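Long-range contacts in DNA repair and recombination protein RadB (Thermococcus kodakarensis, PDB 2CVF), which probably takes part in DNA repair and homologous recombination as a RecA-like protein that binds ATP and DNA but does not promote strand exchange: residues 22-27 against 174-179; 40-45 against 78-83; 46-51 against 105-110; 112-117 against 151-156. All coordinates share one frame; numbering follows the deposited sequence.

Contact 1 of 4, residues 22-27 against 174-179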
loop_
_atom_site.group_PDB
_atom_site.type_symbol
_atom_site.label_atom_id
_atom_site.label_comp_id
_atom_site.label_asym_id
_atom_site.label_seq_id
_atom_site.Cartn_x
_atom_site.Cartn_y
_atom_site.Cartn_z
ATOM N N LEU A 22 5.690 -7.389 -4.250
ATOM C CA LEU A 22 4.903 -6.190 -3.952
ATOM C C LEU A 22 3.413 -6.582 -3.999
ATOM O O LEU A 22 2.923 -7.143 -5.000
ATOM C CB LEU A 22 5.152 -5.101 -5.016
ATOM C CG LEU A 22 6.515 -4.592 -5.528
ATOM C CD1 LEU A 22 7.572 -5.674 -5.453
ATOM C CD2 LEU A 22 6.377 -4.095 -6.967
ATOM N N THR A 23 2.687 -6.277 -2.934
ATOM C CA THR A 23 1.274 -6.598 -2.910
ATOM C C THR A 23 0.367 -5.373 -3.222
ATOM O O THR A 23 -0.002 -4.557 -2.353
ATOM C CB THR A 23 0.959 -7.381 -1.632
ATOM O OG1 THR A 23 1.808 -8.535 -1.626
ATOM C CG2 THR A 23 -0.493 -7.844 -1.610
ATOM N N GLN A 24 0.078 -5.236 -4.511
ATOM C CA GLN A 24 -0.697 -4.128 -5.007
ATOM C C GLN A 24 -2.052 -4.084 -4.394
ATOM O O GLN A 24 -2.705 -5.100 -4.258
ATOM C CB GLN A 24 -0.760 -4.128 -6.528
ATOM C CG GLN A 24 -1.240 -2.816 -7.135
ATOM C CD GLN A 24 -2.724 -2.845 -7.443
ATOM O OE1 GLN A 24 -3.456 -1.879 -7.202
ATOM N NE2 GLN A 24 -3.183 -3.977 -7.970
ATOM N N VAL A 25 -2.466 -2.856 -4.078
ATOM C CA VAL A 25 -3.727 -2.535 -3.421
ATOM C C VAL A 25 -4.450 -1.412 -4.175
ATOM O O VAL A 25 -3.954 -0.285 -4.201
ATOM C CB VAL A 25 -3.425 -1.984 -1.998
ATOM C CG1 VAL A 25 -4.707 -1.695 -1.234
ATOM C CG2 VAL A 25 -2.483 -2.919 -1.231
ATOM N N TYR A 26 -5.596 -1.696 -4.793
ATOM C CA TYR A 26 -6.371 -0.644 -5.475
ATOM C C TYR A 26 -7.828 -0.586 -4.991
ATOM O O TYR A 26 -8.503 -1.606 -4.897
ATOM C CB TYR A 26 -6.311 -0.748 -7.023
ATOM C CG TYR A 26 -6.896 -2.000 -7.689
ATOM C CD1 TYR A 26 -6.144 -2.710 -8.632
ATOM C CD2 TYR A 26 -8.200 -2.467 -7.401
ATOM C CE1 TYR A 26 -6.661 -3.850 -9.271
ATOM C CE2 TYR A 26 -8.723 -3.603 -8.034
ATOM C CZ TYR A 26 -7.940 -4.293 -8.970
ATOM O OH TYR A 26 -8.395 -5.438 -9.590
ATOM N N GLY A 27 -8.316 0.603 -4.674
ATOM C CA GLY A 27 -9.694 0.726 -4.228
ATOM C C GLY A 27 -10.096 2.186 -4.220
ATOM O O GLY A 27 -9.437 3.018 -4.860
ATOM N N TYR A 174 1.492 -7.322 -13.842
ATOM C CA TYR A 174 2.745 -7.914 -14.316
ATOM C C TYR A 174 3.882 -7.373 -13.454
ATOM O O TYR A 174 4.895 -8.050 -13.216
ATOM C CB TYR A 174 3.049 -7.579 -15.789
ATOM C CG TYR A 174 4.130 -8.499 -16.320
ATOM C CD1 TYR A 174 5.476 -8.322 -15.961
ATOM C CD2 TYR A 174 3.794 -9.673 -17.000
ATOM C CE1 TYR A 174 6.442 -9.309 -16.246
ATOM C CE2 TYR A 174 4.752 -10.655 -17.281
ATOM C CZ TYR A 174 6.054 -10.475 -16.899
ATOM O OH TYR A 174 6.948 -11.495 -17.095
ATOM N N ARG A 175 3.701 -6.149 -12.976
ATOM C CA ARG A 175 4.716 -5.489 -12.163
ATOM C C ARG A 175 4.485 -5.783 -10.672
ATOM O O ARG A 175 5.423 -5.924 -9.878
ATOM C CB ARG A 175 4.723 -3.968 -12.470
ATOM C CG ARG A 175 4.813 -3.610 -13.971
ATOM C CD ARG A 175 5.649 -4.641 -14.763
ATOM N NE ARG A 175 5.811 -4.318 -16.181
ATOM C CZ ARG A 175 6.558 -5.013 -17.044
ATOM N NH1 ARG A 175 7.226 -6.091 -16.649
ATOM N NH2 ARG A 175 6.692 -4.585 -18.295
ATOM N N CYS A 176 3.219 -5.911 -10.317
ATOM C CA CYS A 176 2.824 -6.199 -8.958
ATOM C C CYS A 176 2.244 -7.586 -9.092
ATOM O O CYS A 176 1.553 -7.833 -10.063
ATOM C CB CYS A 176 1.726 -5.219 -8.547
ATOM S SG CYS A 176 2.097 -3.473 -8.954
ATOM N N LYS A 177 2.538 -8.510 -8.177
ATOM C CA LYS A 177 1.970 -9.844 -8.333
ATOM C C LYS A 177 0.863 -10.194 -7.367
ATOM O O LYS A 177 0.023 -11.013 -7.678
ATOM C CB LYS A 177 3.033 -10.949 -8.366
ATOM C CG LYS A 177 3.537 -11.297 -9.792
ATOM C CD LYS A 177 4.465 -12.536 -9.786
ATOM C CE LYS A 177 4.971 -12.939 -11.198
ATOM N NZ LYS A 177 5.995 -14.072 -11.193
ATOM N N ASP A 178 0.810 -9.546 -6.212
ATOM C CA ASP A 178 -0.249 -9.863 -5.259
ATOM C C ASP A 178 -1.293 -8.745 -5.205
ATOM O O ASP A 178 -1.213 -7.813 -4.402
ATOM C CB ASP A 178 0.349 -10.149 -3.873
ATOM C CG ASP A 178 1.124 -11.480 -3.808
ATOM O OD1 ASP A 178 0.996 -12.329 -4.738
ATOM O OD2 ASP A 178 1.842 -11.660 -2.791
ATOM N N ILE A 179 -2.287 -8.860 -6.071
ATOM C CA ILE A 179 -3.339 -7.863 -6.167
ATOM C C ILE A 179 -4.487 -8.032 -5.152
ATOM O O ILE A 179 -5.258 -8.999 -5.182
ATOM C CB ILE A 179 -3.875 -7.767 -7.653
ATOM C CG1 ILE A 179 -2.695 -7.719 -8.622
ATOM C CG2 ILE A 179 -4.686 -6.503 -7.880
ATOM C CD1 ILE A 179 -2.979 -6.964 -9.883
#
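Leu22, Thr23 and Gln24 meet Cys176, Asp178 and Ile179 in a buried contact of irregular backbone and mixed side chains, where the approach to edge strand 25-27 of the parallel sheet runs beside the chain leaving helix 172-175. Its polar bonds are all weak. The carbonyl oxygen of Leu22 receives two N-H groups: that of Asp178, with its N 3.4 Å from Leu22 O and the bond nearly straight (168°), and that of Lys177, farther off and more bent. Thr23 OG1 donates to Asp178 OD2 across 3.3 Å, while the other carboxylate oxygen, OD1, forms a salt bridge with Arg199. In the RecA-like P-loop NTPase fold, strand 25-27 is the one that delivers the chain into the Walker A loop, and Gly27 at its end belongs to the predicted ATP site. Gln24 carries much of the side-chain contact. With CG anti to the backbone N (chi1 -165°), its CB comes within 3.4 Å of Cys176 CB and its CG lies 3.9 Å from Cys176 SG. A bend at chi2 then brings the amide across Ile179, NE2 lying 3.6 Å from Ile179 CD1, and OE1 accepts a weak hydrogen bond from Asn153 on the neighbouring strand. With an alanine here, Ile179 would probably lose the amide packed across it and Asn153 ND2 its acceptor. Beyond the amide, the Tyr26 ring meets Ile179 obliquely, CE1 resting 3.6 Å from Ile179 CG2. At the other end, Leu22 CD2 lies 3.6 Å from the carbonyl oxygen of Arg175.

Contact 2 of 4, residues 40-45 against 78-83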
loop_
_atom_site.group_PDB
_atom_site.type_symbol
_atom_site.label_atom_id
_atom_site.label_comp_id
_atom_site.label_asym_id
_atom_site.label_seq_id
_atom_site.Cartn_x
_atom_site.Cartn_y
_atom_site.Cartn_z
ATOM N N THR A 40 0.577 -2.152 9.859
ATOM C CA THR A 40 1.505 -3.143 9.333
ATOM C C THR A 40 2.956 -2.821 9.791
ATOM O O THR A 40 3.640 -3.687 10.359
ATOM C CB THR A 40 1.444 -3.192 7.743
ATOM O OG1 THR A 40 0.227 -3.783 7.285
ATOM C CG2 THR A 40 2.538 -3.993 7.206
ATOM N N GLY A 41 3.356 -1.549 9.648
ATOM C CA GLY A 41 4.711 -1.099 9.977
ATOM C C GLY A 41 5.255 -0.866 11.387
ATOM O O GLY A 41 6.288 -1.420 11.751
ATOM N N LEU A 42 4.627 0.017 12.155
ATOM C CA LEU A 42 5.090 0.309 13.518
ATOM C C LEU A 42 5.097 -0.933 14.438
ATOM O O LEU A 42 5.605 -0.900 15.576
ATOM C CB LEU A 42 4.253 1.442 14.133
ATOM C CG LEU A 42 2.719 1.430 14.121
ATOM C CD1 LEU A 42 2.225 2.474 13.161
ATOM C CD2 LEU A 42 2.099 0.053 13.803
ATOM N N LEU A 43 4.459 -2.004 13.967
ATOM C CA LEU A 43 4.428 -3.241 14.726
ATOM C C LEU A 43 5.319 -4.386 14.157
ATOM O O LEU A 43 5.449 -5.446 14.778
ATOM C CB LEU A 43 2.988 -3.680 14.944
ATOM C CG LEU A 43 2.514 -3.418 16.383
ATOM C CD1 LEU A 43 1.300 -4.288 16.659
ATOM C CD2 LEU A 43 3.594 -3.733 17.416
ATOM N N SER A 44 5.984 -4.119 13.026
ATOM C CA SER A 44 6.872 -5.067 12.357
ATOM C C SER A 44 8.224 -4.880 12.981
ATOM O O SER A 44 9.250 -5.202 12.386
ATOM C CB SER A 44 6.972 -4.777 10.833
ATOM O OG SER A 44 8.019 -3.863 10.486
ATOM N N GLY A 45 8.237 -4.328 14.176
ATOM C CA GLY A 45 9.498 -4.108 14.837
ATOM C C GLY A 45 10.114 -2.802 14.385
ATOM O O GLY A 45 9.742 -1.735 14.877
ATOM N N SER A 78 9.761 7.945 14.585
ATOM C CA SER A 78 10.953 7.710 13.778
ATOM C C SER A 78 11.067 6.317 13.108
ATOM O O SER A 78 12.186 5.813 12.858
ATOM C CB SER A 78 12.187 7.995 14.644
ATOM O OG SER A 78 12.112 9.298 15.226
ATOM N N ARG A 79 9.917 5.716 12.800
ATOM C CA ARG A 79 9.867 4.394 12.162
ATOM C C ARG A 79 9.778 4.475 10.639
ATOM O O ARG A 79 10.615 3.948 9.900
ATOM C CB ARG A 79 8.677 3.582 12.709
ATOM C CG ARG A 79 9.025 2.622 13.855
ATOM C CD ARG A 79 8.602 3.091 15.274
ATOM N NE ARG A 79 9.388 2.351 16.256
ATOM C CZ ARG A 79 8.988 1.932 17.453
ATOM N NH1 ARG A 79 7.761 2.179 17.889
ATOM N NH2 ARG A 79 9.833 1.224 18.208
ATOM N N PHE A 80 8.714 5.099 10.171
ATOM C CA PHE A 80 8.520 5.276 8.747
ATOM C C PHE A 80 9.406 6.448 8.410
ATOM O O PHE A 80 9.146 7.582 8.841
ATOM C CB PHE A 80 7.061 5.621 8.447
ATOM C CG PHE A 80 6.082 4.618 8.990
ATOM C CD1 PHE A 80 5.992 4.381 10.374
ATOM C CD2 PHE A 80 5.250 3.908 8.127
ATOM C CE1 PHE A 80 5.102 3.469 10.880
ATOM C CE2 PHE A 80 4.350 2.988 8.624
ATOM C CZ PHE A 80 4.278 2.769 10.015
ATOM N N ILE A 81 10.496 6.162 7.704
ATOM C CA ILE A 81 11.447 7.199 7.307
ATOM C C ILE A 81 10.619 8.355 6.717
ATOM O O ILE A 81 9.642 8.116 6.007
ATOM C CB ILE A 81 12.481 6.600 6.339
ATOM C CG1 ILE A 81 13.765 7.442 6.336
ATOM C CG2 ILE A 81 11.871 6.394 4.991
ATOM C CD1 ILE A 81 14.400 7.644 7.724
ATOM N N LEU A 82 10.940 9.584 7.106
ATOM C CA LEU A 82 10.177 10.771 6.682
ATOM C C LEU A 82 10.216 11.256 5.207
ATOM O O LEU A 82 10.728 12.346 4.915
ATOM C CB LEU A 82 10.492 11.925 7.632
ATOM C CG LEU A 82 9.868 11.856 9.035
ATOM C CD1 LEU A 82 10.235 10.549 9.748
ATOM C CD2 LEU A 82 10.330 13.071 9.844
ATOM N N PHE A 83 9.585 10.487 4.305
ATOM C CA PHE A 83 9.569 10.770 2.856
ATOM C C PHE A 83 8.183 10.996 2.175
ATOM O O PHE A 83 7.108 10.672 2.720
ATOM C CB PHE A 83 10.365 9.673 2.120
ATOM C CG PHE A 83 11.863 9.656 2.443
ATOM C CD1 PHE A 83 12.773 9.101 1.545
ATOM C CD2 PHE A 83 12.366 10.256 3.616
ATOM C CE1 PHE A 83 14.161 9.156 1.810
ATOM C CE2 PHE A 83 13.736 10.327 3.903
ATOM C CZ PHE A 83 14.645 9.774 2.995
#
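Phe80 presses its ring tip against Gly41 and Leu42, joining the last turn of the P-loop helix 33-42 to edge strand 80-81 of the RecA-like parallel sheet. This is the tight half of the contact. Phe80 CZ lies 3.5 Å from Leu42 N, and Gly41 CA comes up obliquely, 3.9 Å from the same CZ. Leu42 CB sits at the ring edge, in its plane, while CD1 approaches to 3.8 Å of CZ. Leu42 reaches the ring with CG lying between its backbone N and carbonyl carbon (chi1 50°). Gly41 has no side chain, and a CB there would head for the ring, where a methyl group would probably come too close to CZ. Val48 and Tyr50 of strand 48-51 also touch Phe80, which is buried.

The solvent side is looser. Past the helix end, where Ser44 N bonds to Gly41 O, the backbone reaches exposed Gly45 with a positive phi that suits glycine. Arg79 extends along this side without forming a hydrogen bond to residues 40-45, and its charge has a long, weak ion pair with Glu75. Gly45 O lies over one face of the guanidinium, 4.3 Å from Arg79 NE.

Contact 3 of 4, residues 46-51 against 105-110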
loop_
_atom_site.group_PDB
_atom_site.type_symbol
_atom_site.label_atom_id
_atom_site.label_comp_id
_atom_site.label_asym_id
_atom_site.label_seq_id
_atom_site.Cartn_x
_atom_site.Cartn_y
_atom_site.Cartn_z
ATOM N N LYS A 46 10.987 -2.885 13.389
ATOM C CA LYS A 46 11.697 -1.709 12.881
ATOM C C LYS A 46 11.342 -1.146 11.485
ATOM O O LYS A 46 10.638 -1.759 10.675
ATOM C CB LYS A 46 13.200 -1.963 12.951
ATOM C CG LYS A 46 13.683 -3.086 12.047
ATOM C CD LYS A 46 13.244 -4.447 12.523
ATOM C CE LYS A 46 14.172 -5.517 11.958
ATOM N NZ LYS A 46 15.530 -5.434 12.561
ATOM N N LYS A 47 11.894 0.035 11.233
ATOM C CA LYS A 47 11.749 0.811 9.995
ATOM C C LYS A 47 11.054 0.296 8.703
ATOM O O LYS A 47 11.390 -0.749 8.122
ATOM C CB LYS A 47 13.094 1.459 9.664
ATOM C CG LYS A 47 13.597 2.323 10.818
ATOM C CD LYS A 47 15.109 2.260 10.918
ATOM C CE LYS A 47 15.634 3.128 12.034
ATOM N NZ LYS A 47 17.097 3.298 11.931
ATOM N N VAL A 48 10.126 1.137 8.249
ATOM C CA VAL A 48 9.306 0.944 7.077
ATOM C C VAL A 48 9.503 2.227 6.270
ATOM O O VAL A 48 9.508 3.332 6.847
ATOM C CB VAL A 48 7.817 0.945 7.504
ATOM C CG1 VAL A 48 6.892 1.033 6.292
ATOM C CG2 VAL A 48 7.494 -0.268 8.354
ATOM N N ALA A 49 9.702 2.113 4.960
ATOM C CA ALA A 49 9.831 3.323 4.144
ATOM C C ALA A 49 8.406 3.632 3.750
ATOM O O ALA A 49 7.671 2.765 3.319
ATOM C CB ALA A 49 10.684 3.089 2.914
ATOM N N TYR A 50 7.961 4.839 4.034
ATOM C CA TYR A 50 6.599 5.224 3.686
ATOM C C TYR A 50 6.739 6.443 2.774
ATOM O O TYR A 50 7.430 7.425 3.092
ATOM C CB TYR A 50 5.791 5.490 4.967
ATOM C CG TYR A 50 4.347 5.881 4.764
ATOM C CD1 TYR A 50 3.714 5.690 3.540
ATOM C CD2 TYR A 50 3.659 6.564 5.760
ATOM C CE1 TYR A 50 2.438 6.200 3.309
ATOM C CE2 TYR A 50 2.386 7.070 5.537
ATOM C CZ TYR A 50 1.786 6.894 4.307
ATOM O OH TYR A 50 0.573 7.483 4.052
ATOM N N VAL A 51 6.200 6.292 1.576
ATOM C CA VAL A 51 6.285 7.323 0.566
ATOM C C VAL A 51 4.869 7.670 0.139
ATOM O O VAL A 51 4.125 6.823 -0.362
ATOM C CB VAL A 51 7.205 6.866 -0.636
ATOM C CG1 VAL A 51 6.771 7.480 -1.954
ATOM C CG2 VAL A 51 8.627 7.254 -0.355
ATOM N N ASN A 105 18.702 -2.972 6.902
ATOM C CA ASN A 105 18.001 -4.095 7.505
ATOM C C ASN A 105 16.744 -3.443 8.124
ATOM O O ASN A 105 16.782 -2.848 9.196
ATOM C CB ASN A 105 18.949 -4.753 8.521
ATOM C CG ASN A 105 20.305 -5.101 7.883
ATOM O OD1 ASN A 105 20.363 -5.860 6.920
ATOM N ND2 ASN A 105 21.379 -4.465 8.357
ATOM N N PHE A 106 15.674 -3.400 7.335
ATOM C CA PHE A 106 14.451 -2.767 7.796
ATOM C C PHE A 106 13.244 -3.449 7.174
ATOM O O PHE A 106 13.397 -4.198 6.203
ATOM C CB PHE A 106 14.479 -1.252 7.499
ATOM C CG PHE A 106 14.143 -0.906 6.095
ATOM C CD1 PHE A 106 14.994 -1.257 5.058
ATOM C CD2 PHE A 106 12.953 -0.247 5.796
ATOM C CE1 PHE A 106 14.663 -0.953 3.722
ATOM C CE2 PHE A 106 12.607 0.064 4.473
ATOM C CZ PHE A 106 13.464 -0.288 3.432
ATOM N N ALA A 107 12.056 -3.165 7.718
ATOM C CA ALA A 107 10.805 -3.779 7.272
ATOM C C ALA A 107 10.243 -3.587 5.842
ATOM O O ALA A 107 10.624 -4.337 4.933
ATOM C CB ALA A 107 9.719 -3.540 8.318
ATOM N N LEU A 108 9.313 -2.634 5.661
ATOM C CA LEU A 108 8.627 -2.391 4.357
ATOM C C LEU A 108 8.844 -1.102 3.545
ATOM O O LEU A 108 9.756 -0.312 3.779
ATOM C CB LEU A 108 7.100 -2.448 4.517
ATOM C CG LEU A 108 6.144 -3.271 5.357
ATOM C CD1 LEU A 108 6.165 -2.778 6.754
ATOM C CD2 LEU A 108 4.776 -2.981 4.741
ATOM N N VAL A 109 7.889 -0.888 2.634
ATOM C CA VAL A 109 7.818 0.257 1.730
ATOM C C VAL A 109 6.354 0.390 1.354
ATOM O O VAL A 109 5.677 -0.610 1.172
ATOM C CB VAL A 109 8.589 0.014 0.381
ATOM C CG1 VAL A 109 8.390 1.196 -0.573
ATOM C CG2 VAL A 109 10.086 -0.242 0.631
ATOM N N VAL A 110 5.854 1.613 1.312
ATOM C CA VAL A 110 4.475 1.860 0.905
ATOM C C VAL A 110 4.588 3.138 0.086
ATOM O O VAL A 110 5.316 4.045 0.498
ATOM C CB VAL A 110 3.510 2.146 2.099
ATOM C CG1 VAL A 110 2.097 2.085 1.625
ATOM C CG2 VAL A 110 3.677 1.160 3.196
#
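Ala49 pairs with Val109, and Tyr50 with Val110, as two parallel strands of the central sheet come together. Ala49 N donates to Leu108 O (2.7 Å, nearly straight at 176°), approaching from above the carbonyl plane. The ladder continues with Val110 N to Ala49 O at 2.9 Å and Val51 N to Val110 O at 2.6 Å, the last almost in line with the carbonyl bond. Phe106 lies where the regular pairing gives out. Its CB rests 3.7 Å from Lys47 CB; CG, placed between the backbone N and carbonyl carbon (chi1 80°), turns the ring along the neighbouring chain instead of away from it. Backbone atoms of residues 47-49 lie at the ring edge, and CE2 reaches Ala49, 3.6 Å from N and 3.9 Å from CB. A serine in its place would probably open a gap beside Ala49 and remove one of the apolar groups packed on the Ala49 methyl. Val48 and Leu108 lie side by side, Val48 CG1 being 3.9 Å from Leu108 CD1, while Tyr50 CD1 meets Val110 CB at 3.8 Å. Helix 91-100 covers the face bearing Ala49 and Val109; P-loop helix 33-42 packs on the other, touching Tyr50 and Val110, and strand 48-51 lies between strands 80-81 and 109-111.

Contact 4 of 4, residues 112-117 against 151-156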
loop_
_atom_site.group_PDB
_atom_site.type_symbol
_atom_site.label_atom_id
_atom_site.label_comp_id
_atom_site.label_asym_id
_atom_site.label_seq_id
_atom_site.Cartn_x
_atom_site.Cartn_y
_atom_site.Cartn_z
ATOM N N ASP A 112 2.385 6.104 -2.806
ATOM C CA ASP A 112 1.111 6.798 -3.055
ATOM C C ASP A 112 1.017 7.662 -4.357
ATOM O O ASP A 112 0.805 8.876 -4.260
ATOM C CB ASP A 112 0.808 7.730 -1.860
ATOM C CG ASP A 112 0.553 6.989 -0.547
ATOM O OD1 ASP A 112 1.474 6.941 0.292
ATOM O OD2 ASP A 112 -0.578 6.485 -0.331
ATOM N N SER A 113 1.197 7.150 -5.576
ATOM C CA SER A 113 1.509 5.785 -6.008
ATOM C C SER A 113 0.959 5.787 -7.448
ATOM O O SER A 113 1.413 5.028 -8.334
ATOM C CB SER A 113 0.768 4.739 -5.176
ATOM O OG SER A 113 1.414 3.470 -5.197
ATOM N N ILE A 114 -0.004 6.695 -7.647
ATOM C CA ILE A 114 -0.703 6.900 -8.915
ATOM C C ILE A 114 -0.305 8.155 -9.727
ATOM O O ILE A 114 0.835 8.620 -9.675
ATOM C CB ILE A 114 -2.285 6.874 -8.750
ATOM C CG1 ILE A 114 -2.800 8.135 -8.032
ATOM C CG2 ILE A 114 -2.734 5.583 -8.076
ATOM C CD1 ILE A 114 -2.515 8.190 -6.543
ATOM N N THR A 115 -1.281 8.660 -10.482
ATOM C CA THR A 115 -1.171 9.786 -11.391
ATOM C C THR A 115 -0.682 11.131 -10.858
ATOM O O THR A 115 -0.514 11.333 -9.658
ATOM C CB THR A 115 -2.527 9.938 -12.134
ATOM O OG1 THR A 115 -2.506 11.070 -13.015
ATOM C CG2 THR A 115 -3.664 10.067 -11.142
ATOM N N ALA A 116 -0.472 12.043 -11.804
ATOM C CA ALA A 116 -0.002 13.399 -11.568
ATOM C C ALA A 116 -0.459 14.290 -12.715
ATOM O O ALA A 116 -0.912 13.808 -13.762
ATOM C CB ALA A 116 1.487 13.409 -11.524
ATOM N N HIS A 117 -0.291 15.598 -12.545
ATOM C CA HIS A 117 -0.684 16.519 -13.598
ATOM C C HIS A 117 0.277 17.630 -13.971
ATOM O O HIS A 117 1.126 18.051 -13.184
ATOM C CB HIS A 117 -2.063 17.099 -13.329
ATOM C CG HIS A 117 -3.096 16.623 -14.292
ATOM N ND1 HIS A 117 -3.404 15.288 -14.441
ATOM C CD2 HIS A 117 -3.853 17.286 -15.193
ATOM C CE1 HIS A 117 -4.307 15.150 -15.396
ATOM N NE2 HIS A 117 -4.593 16.347 -15.869
ATOM N N VAL A 151 2.099 -0.848 -2.694
ATOM C CA VAL A 151 1.845 0.109 -3.767
ATOM C C VAL A 151 0.395 0.580 -3.619
ATOM O O VAL A 151 -0.520 -0.200 -3.848
ATOM C CB VAL A 151 2.027 -0.617 -5.130
ATOM C CG1 VAL A 151 2.192 0.383 -6.259
ATOM C CG2 VAL A 151 3.226 -1.589 -5.067
ATOM N N ILE A 152 0.175 1.833 -3.238
ATOM C CA ILE A 152 -1.198 2.297 -3.055
ATOM C C ILE A 152 -1.877 2.920 -4.293
ATOM O O ILE A 152 -1.805 4.135 -4.514
ATOM C CB ILE A 152 -1.323 3.269 -1.837
ATOM C CG1 ILE A 152 -0.796 2.596 -0.557
ATOM C CG2 ILE A 152 -2.797 3.671 -1.620
ATOM C CD1 ILE A 152 -0.976 3.432 0.747
ATOM N N ASN A 153 -2.589 2.103 -5.068
ATOM C CA ASN A 153 -3.274 2.603 -6.265
ATOM C C ASN A 153 -4.746 2.916 -5.986
ATOM O O ASN A 153 -5.227 2.724 -4.861
ATOM C CB ASN A 153 -3.106 1.636 -7.452
ATOM C CG ASN A 153 -1.646 1.532 -7.926
ATOM O OD1 ASN A 153 -0.999 2.541 -8.239
ATOM N ND2 ASN A 153 -1.123 0.309 -7.967
ATOM N N GLN A 154 -5.471 3.385 -6.999
ATOM C CA GLN A 154 -6.870 3.754 -6.794
ATOM C C GLN A 154 -7.917 3.267 -7.817
ATOM O O GLN A 154 -7.631 2.426 -8.678
ATOM C CB GLN A 154 -6.967 5.271 -6.617
ATOM C CG GLN A 154 -6.441 5.778 -5.282
ATOM C CD GLN A 154 -6.067 7.252 -5.298
ATOM O OE1 GLN A 154 -5.429 7.747 -4.368
ATOM N NE2 GLN A 154 -6.456 7.962 -6.353
ATOM N N VAL A 155 -9.139 3.784 -7.644
ATOM C CA VAL A 155 -10.346 3.525 -8.440
ATOM C C VAL A 155 -11.011 2.149 -8.466
ATOM O O VAL A 155 -12.203 2.077 -8.749
ATOM C CB VAL A 155 -10.336 4.147 -9.859
ATOM C CG1 VAL A 155 -9.317 5.271 -9.959
ATOM C CG2 VAL A 155 -10.180 3.089 -10.921
ATOM N N HIS A 156 -10.289 1.063 -8.211
ATOM C CA HIS A 156 -10.920 -0.269 -8.152
ATOM C C HIS A 156 -11.945 -0.611 -9.249
ATOM O O HIS A 156 -12.074 0.086 -10.258
ATOM C CB HIS A 156 -11.644 -0.435 -6.800
ATOM C CG HIS A 156 -13.003 0.220 -6.750
ATOM N ND1 HIS A 156 -14.163 -0.434 -7.097
ATOM C CD2 HIS A 156 -13.371 1.484 -6.421
ATOM C CE1 HIS A 156 -15.187 0.394 -6.997
ATOM N NE2 HIS A 156 -14.735 1.565 -6.590
#
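Asp112, Ser113 and Ile114 fold the loop after strand 109-111 over residues 151-154 of strand 150-154. Van der Waals contacts make up most of it. The Asp112 carboxylate lies alongside Ile152, pointing the same way, with OD2 3.6 Å from Ile152 CB. A first torsion of -157° swings Ser113 OG toward the strand, 3.4 Å from Val151 CG1. Ile114 slides past Asn153 in the opposite direction, its CG2 3.5 Å from Asn153 CA, and its CD1 meets the Gln154 chain at about a right angle.

Among the polar groups, Ser113 OG lies 2.8 Å from Ile152 N, whereas Ser113 O and Asn153 OD1 stand 3.5 Å apart as two acceptors and cannot bond each other. Asn153 ND2 and Asp112 O have partners beyond the two segments: ND2 gives a weak hydrogen bond to Gln24 OE1, and Thr53 OG1 hydrogen-bonds to Asp112 O.

The peptide joining Asp112 to Ser113 is cis. An aspartate at the end of a hydrophobic strand, followed by such a bond, is consistent with the Walker B region of RecA-like proteins; the Ile152 side chain lies about 5 Å from that of Lys33 in the predicted ATP site. The chemistry thus implies a mixed contact: Ile114 supplies apolar bulk, carboxylate, hydroxyl and amide groups lie against one another's neighbours, and the cis peptide sets the course of the loop.

From the N terminus, residues 22-27 open the longest loop, which contact 1 closes only at 174-179, so the other three contacts all fall within it. Contacts 2 and 3 cross: 40-45 and 46-51 come in succession, as do their partners 78-83 and 105-110. Their centres are about 6 Å apart, and backbone bonds from Val48 to Arg79 and Ile81 fasten strand 80-81 to strand 48-51. Contact 4 then opens and closes in series, touching contact 3 where Val110 meets Ile152 and contact 1 where Val25 bonds to Asn153. Together the four span the five-stranded sheet from edge strand 80-81 to edge strand 25-27.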